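Local coordinates for protein homoserine dehydrogenase (Staphylococcus aureus M1064, PDB 4PG7) that probably catalyses the NAD(P)-dependent interconversion of aspartate semialdehyde and homoserine in the aspartic acid pathway, by hydride transfer, at residues 192-196 / 197-201; 226-229 / 230-234; 249-253 / 254-258. All blocks are in the same frame, centred on the assembly; numbering follows the deposited sequence.

Contacts 1 and 3 are two helix starts built alike: in each a threonine and the acid three residues on form a capping box, at the heads of helices 196-205 and 253-262. Their centres lie about 11 Å apart, and they touch through Gln193 OE1 and Asn257 ND2, 2.8 Å apart in a probable hydrogen bond. All three contacts are partly buried, but contacts 1 and 3 are peripheral, about 24 Å from the centre of the chain to their own centres, and contact 2 lies nearest it, at about 9 Å. There, inside helix 220-234, serine hydroxyls bond back to helix carbonyls among apolar neighbours. Contact 3 also borders the bound lysine; in contact 1 the acid of the box, Glu198, is solvent-exposed.

Contact 1. Residues 192-196 / 197-201; sequences EQTTF and EEALD
Thr195 and Glu198 grip each other in a capping box at the start of helix 196-205. Glu198 N gives a nearly straight hydrogen bond to Thr195 OG1 at 3.1 Å, and Thr195 N returns one to Glu198 OE1, also 3.1 Å. The second bond is about as straight, but it meets OE1 from above the carboxylate plane, 46° out of it. Thr195 holds OG1 between its own N and carbonyl carbon (chi1 61°), which turns the hydroxyl to the first turn of the helix; Glu198 runs extended beyond CG, long enough to bring OE1 back onto the Thr195 N-H. That carboxylate also lies against Thr194, whose CB is 3.3 Å from Glu198 OE1, while Thr194 OG1 rests 3.6 Å from Ala199 CB. In Phe196, CG lies anti to the backbone N, which sets the ring alongside Leu200, Phe196 CZ to Leu200 CD2 4.1 Å, and this pair packs on Ile185 of helix 180-192. The bent chain of Glu197 carries OE2 to the ring's edge, in its plane, 3.8 Å from Phe196 CD2, with carboxylate and ring 85° apart. A water accepts a weak bond from Phe196 N and donates to Glu197 OE1. The N-terminal end of the helix would be expected to stabilise the negative charge of Glu197 and Glu198.

Contact 2. Residues 226-229 / 230-234; sequences VVIT and SYLSF
Ser230 and Ser233 each turn a hydroxyl back onto the carbonyl four residues earlier. Ser230 OG donates to Val226 O and Ser233 OG to Thr229 O, both at 2.8 Å. In both serines OG is swung to the side of the backbone N, opposite the carbonyl carbon (chi1 -65° and -61°), which lays it along the preceding turn. Both carbonyls also take the ordinary helix bond from the same serine, Ser230 N to Val226 O at 2.9 Å and Ser233 N to Thr229 O at 2.8 Å; amide and hydroxyl reach the oxygen from opposite faces of the carbonyl plane. Tyr231 N to Val227 O and Leu232 N to Ile228 O continue the ladder. Thr229 OG1 bonds to Lys225 O, and the Tyr231 ring extends to helix 129-141, where OH bonds to Glu136 OE1.

This is the last part of the alpha-helix 220-234, which lies between helix 129-141 and strands 171-177 and 278-289. Each serine hydroxyl has an acceptor within the helix, which matters most for Ser230, buried against Phe174 and Val279.

The apolar contact is Ile228 with Leu232, whose side chains run alongside each other in the same direction, Ile228 CG2 and Leu232 CD1 4.0 Å apart. Separately, a methyl sits beside a hydroxyl: Thr229 CG2 comes 3.8 Å from Ser233 OG.

Contact 3. Residues 249-253 / 254-258; sequences SGVTL and TDINV. With LYS (lysine), chain K.
Thr252, a residue of the pocket around the bound lysine along with Gly250, forms a capping box with Asp255 where helix 253-262 begins. Asp255 N donates to Thr252 OG1 at 3.1 Å, and Thr252 N donates to Asp255 OD2 at 2.9 Å, with an N-H...O angle of 160°. The amide meets OD2 on the anti side of the carboxylate, 17° out of its plane, and Thr252 OG1 adds a weak bond to the same oxygen. Thr252 sets OG1 between its N and carbonyl carbon (chi1 63°), facing the helix; this leaves Thr252 CG2 to lie 3.7 Å from the lysine's N. Asp255 has further partners: OD2 forms a salt bridge with Lys439, itself a pocket residue, and OD1 a hydrogen bond with Tyr410, so several groups fix the carboxylate's rotation.

Beyond the box, Ile256 N bonds to Thr252 O, and Asn257 N to Leu253 O at 2.8 Å. Val251 CG1 packs on Ile256 CG1 at 4.2 Å. Reciprocal side-chain-to-amide bonds between the N-cap and the third residue after it define the capping box, here tied through Asp255 and Lys439 to the lysine site.

Contact 1. Residues 192-196 / 197-201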
# COMPACT_ATOMS: atom_id res chain seq x y z
N GLU A 192 23.04 6.06 13.59
CA GLU A 192 24.29 6.78 13.80
C GLU A 192 24.64 7.01 15.28
O GLU A 192 25.70 7.54 15.59
CB GLU A 192 24.28 8.08 13.00
CG GLU A 192 24.39 7.78 11.51
CD GLU A 192 24.28 9.00 10.63
OE1 GLU A 192 24.88 10.05 10.97
OE2 GLU A 192 23.59 8.90 9.58
N GLN A 193 23.77 6.57 16.18
CA GLN A 193 24.02 6.64 17.62
C GLN A 193 24.26 8.07 18.09
O GLN A 193 25.23 8.37 18.75
CB GLN A 193 25.17 5.71 18.02
CG GLN A 193 24.84 4.24 17.80
CD GLN A 193 23.83 3.74 18.81
OE1 GLN A 193 24.09 3.77 20.00
NE2 GLN A 193 22.66 3.33 18.35
N THR A 194 23.33 8.95 17.73
CA THR A 194 23.39 10.34 18.14
C THR A 194 22.30 10.61 19.15
O THR A 194 21.32 9.88 19.21
CB THR A 194 23.23 11.28 16.92
OG1 THR A 194 21.91 11.16 16.40
CG2 THR A 194 24.19 10.90 15.83
N THR A 195 22.42 11.72 19.85
CA THR A 195 21.36 12.19 20.72
C THR A 195 20.25 12.78 19.90
O THR A 195 20.45 13.12 18.72
CB THR A 195 21.83 13.34 21.64
OG1 THR A 195 22.26 14.44 20.83
CG2 THR A 195 22.98 12.88 22.53
N PHE A 196 19.09 12.95 20.53
CA PHE A 196 17.94 13.60 19.88
C PHE A 196 18.34 14.99 19.35
O PHE A 196 18.02 15.35 18.21
CB PHE A 196 16.75 13.72 20.83
CG PHE A 196 15.69 14.65 20.32
CD1 PHE A 196 14.83 14.25 19.31
CD2 PHE A 196 15.60 15.95 20.80
CE1 PHE A 196 13.89 15.12 18.79
CE2 PHE A 196 14.67 16.83 20.28
CZ PHE A 196 13.81 16.41 19.28
N GLU A 197 19.02 15.77 20.19
CA GLU A 197 19.43 17.12 19.84
C GLU A 197 20.33 17.15 18.58
O GLU A 197 20.14 17.99 17.70
CB GLU A 197 20.16 17.78 21.03
CG GLU A 197 19.27 18.13 22.24
CD GLU A 197 18.68 16.94 23.05
OE1 GLU A 197 19.22 15.78 23.06
OE2 GLU A 197 17.65 17.17 23.72
N GLU A 198 21.29 16.25 18.52
CA GLU A 198 22.19 16.14 17.38
C GLU A 198 21.42 15.71 16.13
O GLU A 198 21.65 16.25 15.05
CB GLU A 198 23.29 15.12 17.66
CG GLU A 198 24.33 15.59 18.66
CD GLU A 198 25.24 14.47 19.17
OE1 GLU A 198 24.96 13.26 18.93
OE2 GLU A 198 26.24 14.78 19.86
N ALA A 199 20.49 14.78 16.30
CA ALA A 199 19.72 14.26 15.16
C ALA A 199 18.78 15.31 14.61
O ALA A 199 18.62 15.43 13.40
CB ALA A 199 18.95 13.00 15.56
N LEU A 200 18.16 16.09 15.49
CA LEU A 200 17.30 17.19 15.05
C LEU A 200 18.10 18.25 14.30
O LEU A 200 17.67 18.75 13.27
CB LEU A 200 16.58 17.84 16.24
CG LEU A 200 15.81 19.12 15.96
CD1 LEU A 200 14.71 18.90 14.92
CD2 LEU A 200 15.22 19.66 17.26
N ASP A 201 19.25 18.63 14.83
CA ASP A 201 20.08 19.62 14.12
C ASP A 201 20.46 19.10 12.73
O ASP A 201 20.48 19.85 11.75
CB ASP A 201 21.34 19.95 14.92
CG ASP A 201 21.03 20.84 16.14
OD1 ASP A 201 19.92 21.42 16.26
OD2 ASP A 201 21.94 21.00 16.97
O HOH W 1 18.37 12.95 23.78

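Contact 2. Residues 226-229 / 230-234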
# COMPACT_ATOMS: atom_id res chain seq x y z
N VAL A 226 -3.88 11.24 12.15
CA VAL A 226 -4.66 10.24 12.86
C VAL A 226 -6.15 10.59 12.87
O VAL A 226 -6.99 9.70 12.72
CB VAL A 226 -4.16 10.06 14.30
CG1 VAL A 226 -5.16 9.27 15.13
CG2 VAL A 226 -2.82 9.35 14.28
N VAL A 227 -6.49 11.85 13.09
CA VAL A 227 -7.88 12.29 12.97
C VAL A 227 -8.42 11.97 11.57
O VAL A 227 -9.49 11.39 11.42
CB VAL A 227 -8.05 13.80 13.23
CG1 VAL A 227 -9.49 14.23 12.95
CG2 VAL A 227 -7.67 14.16 14.65
N ILE A 228 -7.67 12.34 10.56
CA ILE A 228 -8.08 12.11 9.18
C ILE A 228 -8.17 10.62 8.86
O ILE A 228 -9.16 10.16 8.29
CB ILE A 228 -7.12 12.78 8.17
CG1 ILE A 228 -7.10 14.31 8.33
CG2 ILE A 228 -7.50 12.43 6.74
CD1 ILE A 228 -8.44 14.98 8.11
N THR A 229 -7.14 9.87 9.21
CA THR A 229 -7.12 8.45 8.96
C THR A 229 -8.29 7.72 9.67
O THR A 229 -8.87 6.79 9.10
CB THR A 229 -5.77 7.84 9.32
OG1 THR A 229 -4.75 8.52 8.57
CG2 THR A 229 -5.72 6.36 9.00
N SER A 230 -8.65 8.18 10.87
CA SER A 230 -9.78 7.62 11.61
C SER A 230 -11.10 7.90 10.89
O SER A 230 -12.00 7.04 10.85
CB SER A 230 -9.85 8.21 13.02
OG SER A 230 -8.72 7.84 13.79
N TYR A 231 -11.22 9.09 10.34
CA TYR A 231 -12.41 9.46 9.57
C TYR A 231 -12.56 8.60 8.31
O TYR A 231 -13.63 8.09 8.03
CB TYR A 231 -12.36 10.94 9.21
CG TYR A 231 -13.60 11.40 8.47
CD1 TYR A 231 -14.85 11.31 9.06
CD2 TYR A 231 -13.51 11.91 7.17
CE1 TYR A 231 -15.99 11.71 8.37
CE2 TYR A 231 -14.64 12.32 6.48
CZ TYR A 231 -15.87 12.22 7.09
OH TYR A 231 -16.98 12.63 6.40
N LEU A 232 -11.47 8.43 7.57
CA LEU A 232 -11.47 7.61 6.38
C LEU A 232 -11.62 6.12 6.67
O LEU A 232 -12.31 5.43 5.94
CB LEU A 232 -10.20 7.86 5.56
CG LEU A 232 -10.07 9.29 5.02
CD1 LEU A 232 -8.72 9.47 4.34
CD2 LEU A 232 -11.20 9.63 4.06
N SER A 233 -11.01 5.63 7.76
CA SER A 233 -11.07 4.20 8.11
C SER A 233 -12.36 3.77 8.79
O SER A 233 -12.89 2.69 8.51
CB SER A 233 -9.90 3.82 9.04
OG SER A 233 -8.66 4.05 8.40
N PHE A 234 -12.84 4.57 9.73
CA PHE A 234 -13.92 4.18 10.60
C PHE A 234 -15.21 4.95 10.36
O PHE A 234 -16.21 4.65 11.00
CB PHE A 234 -13.54 4.39 12.06
CG PHE A 234 -12.24 3.76 12.46
CD1 PHE A 234 -11.98 2.44 12.15
CD2 PHE A 234 -11.31 4.48 13.19
CE1 PHE A 234 -10.79 1.86 12.54
CE2 PHE A 234 -10.12 3.89 13.59
CZ PHE A 234 -9.86 2.58 13.27

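Contact 3. Residues 249-253 / 254-258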
# COMPACT_ATOMS: atom_id res chain seq x y z
N SER A 249 10.66 14.30 21.51
CA SER A 249 11.78 15.08 22.07
C SER A 249 12.35 14.48 23.36
O SER A 249 13.50 14.74 23.72
CB SER A 249 11.38 16.55 22.28
OG SER A 249 10.51 16.69 23.38
N GLY A 250 11.57 13.63 24.02
CA GLY A 250 12.03 12.91 25.21
C GLY A 250 12.62 11.52 24.97
O GLY A 250 13.10 10.88 25.89
N VAL A 251 12.62 11.05 23.71
CA VAL A 251 13.25 9.77 23.38
C VAL A 251 14.78 9.93 23.42
O VAL A 251 15.31 10.84 22.79
CB VAL A 251 12.81 9.25 21.98
CG1 VAL A 251 13.51 7.96 21.62
CG2 VAL A 251 11.30 9.04 21.95
N THR A 252 15.48 9.04 24.11
CA THR A 252 16.92 9.12 24.21
C THR A 252 17.58 7.94 23.53
O THR A 252 16.95 6.91 23.30
CB THR A 252 17.41 9.11 25.68
OG1 THR A 252 17.05 7.86 26.29
CG2 THR A 252 16.81 10.27 26.50
N LEU A 253 18.88 8.07 23.30
CA LEU A 253 19.66 7.00 22.74
C LEU A 253 19.64 5.78 23.64
O LEU A 253 19.61 4.64 23.16
CB LEU A 253 21.07 7.52 22.46
CG LEU A 253 21.99 6.63 21.66
CD1 LEU A 253 21.38 6.28 20.32
CD2 LEU A 253 23.35 7.33 21.51
N THR A 254 19.58 5.99 24.95
CA THR A 254 19.43 4.90 25.87
C THR A 254 18.12 4.14 25.63
O THR A 254 18.11 2.91 25.66
CB THR A 254 19.52 5.40 27.32
OG1 THR A 254 20.77 6.09 27.49
CG2 THR A 254 19.44 4.28 28.29
N ASP A 255 17.02 4.85 25.38
CA ASP A 255 15.74 4.18 25.10
C ASP A 255 15.89 3.32 23.88
O ASP A 255 15.51 2.18 23.88
CB ASP A 255 14.61 5.18 24.87
CG ASP A 255 14.27 5.97 26.10
OD1 ASP A 255 14.05 5.36 27.16
OD2 ASP A 255 14.22 7.21 26.02
N ILE A 256 16.49 3.89 22.84
CA ILE A 256 16.70 3.20 21.60
C ILE A 256 17.57 1.95 21.75
O ILE A 256 17.24 0.89 21.21
CB ILE A 256 17.30 4.16 20.55
CG1 ILE A 256 16.19 5.07 20.06
CG2 ILE A 256 17.91 3.38 19.39
CD1 ILE A 256 16.66 6.24 19.26
N ASN A 257 18.67 2.07 22.48
CA ASN A 257 19.59 0.93 22.65
C ASN A 257 19.06 -0.17 23.57
O ASN A 257 19.28 -1.37 23.33
CB ASN A 257 20.97 1.43 23.08
CG ASN A 257 21.67 2.20 21.97
OD1 ASN A 257 21.34 2.06 20.81
ND2 ASN A 257 22.63 3.04 22.32
N VAL A 258 18.32 0.23 24.61
CA VAL A 258 17.67 -0.75 25.46
C VAL A 258 16.54 -1.46 24.67
O VAL A 258 16.42 -2.68 24.69
CB VAL A 258 17.12 -0.07 26.72
CG1 VAL A 258 16.28 -1.04 27.54
CG2 VAL A 258 18.25 0.47 27.58
N LYS K . 15.18 12.05 29.34
CA LYS K . 13.75 12.39 29.64
C LYS K . 13.29 11.82 30.98
O LYS K . 12.08 11.55 31.17
CB LYS K . 12.84 11.89 28.53
CG LYS K . 11.45 12.48 28.56
CD LYS K . 10.36 11.42 28.50
CE LYS K . 9.01 12.07 28.68
NZ LYS K . 7.88 11.10 28.64
OXT LYS K . 14.10 11.64 31.90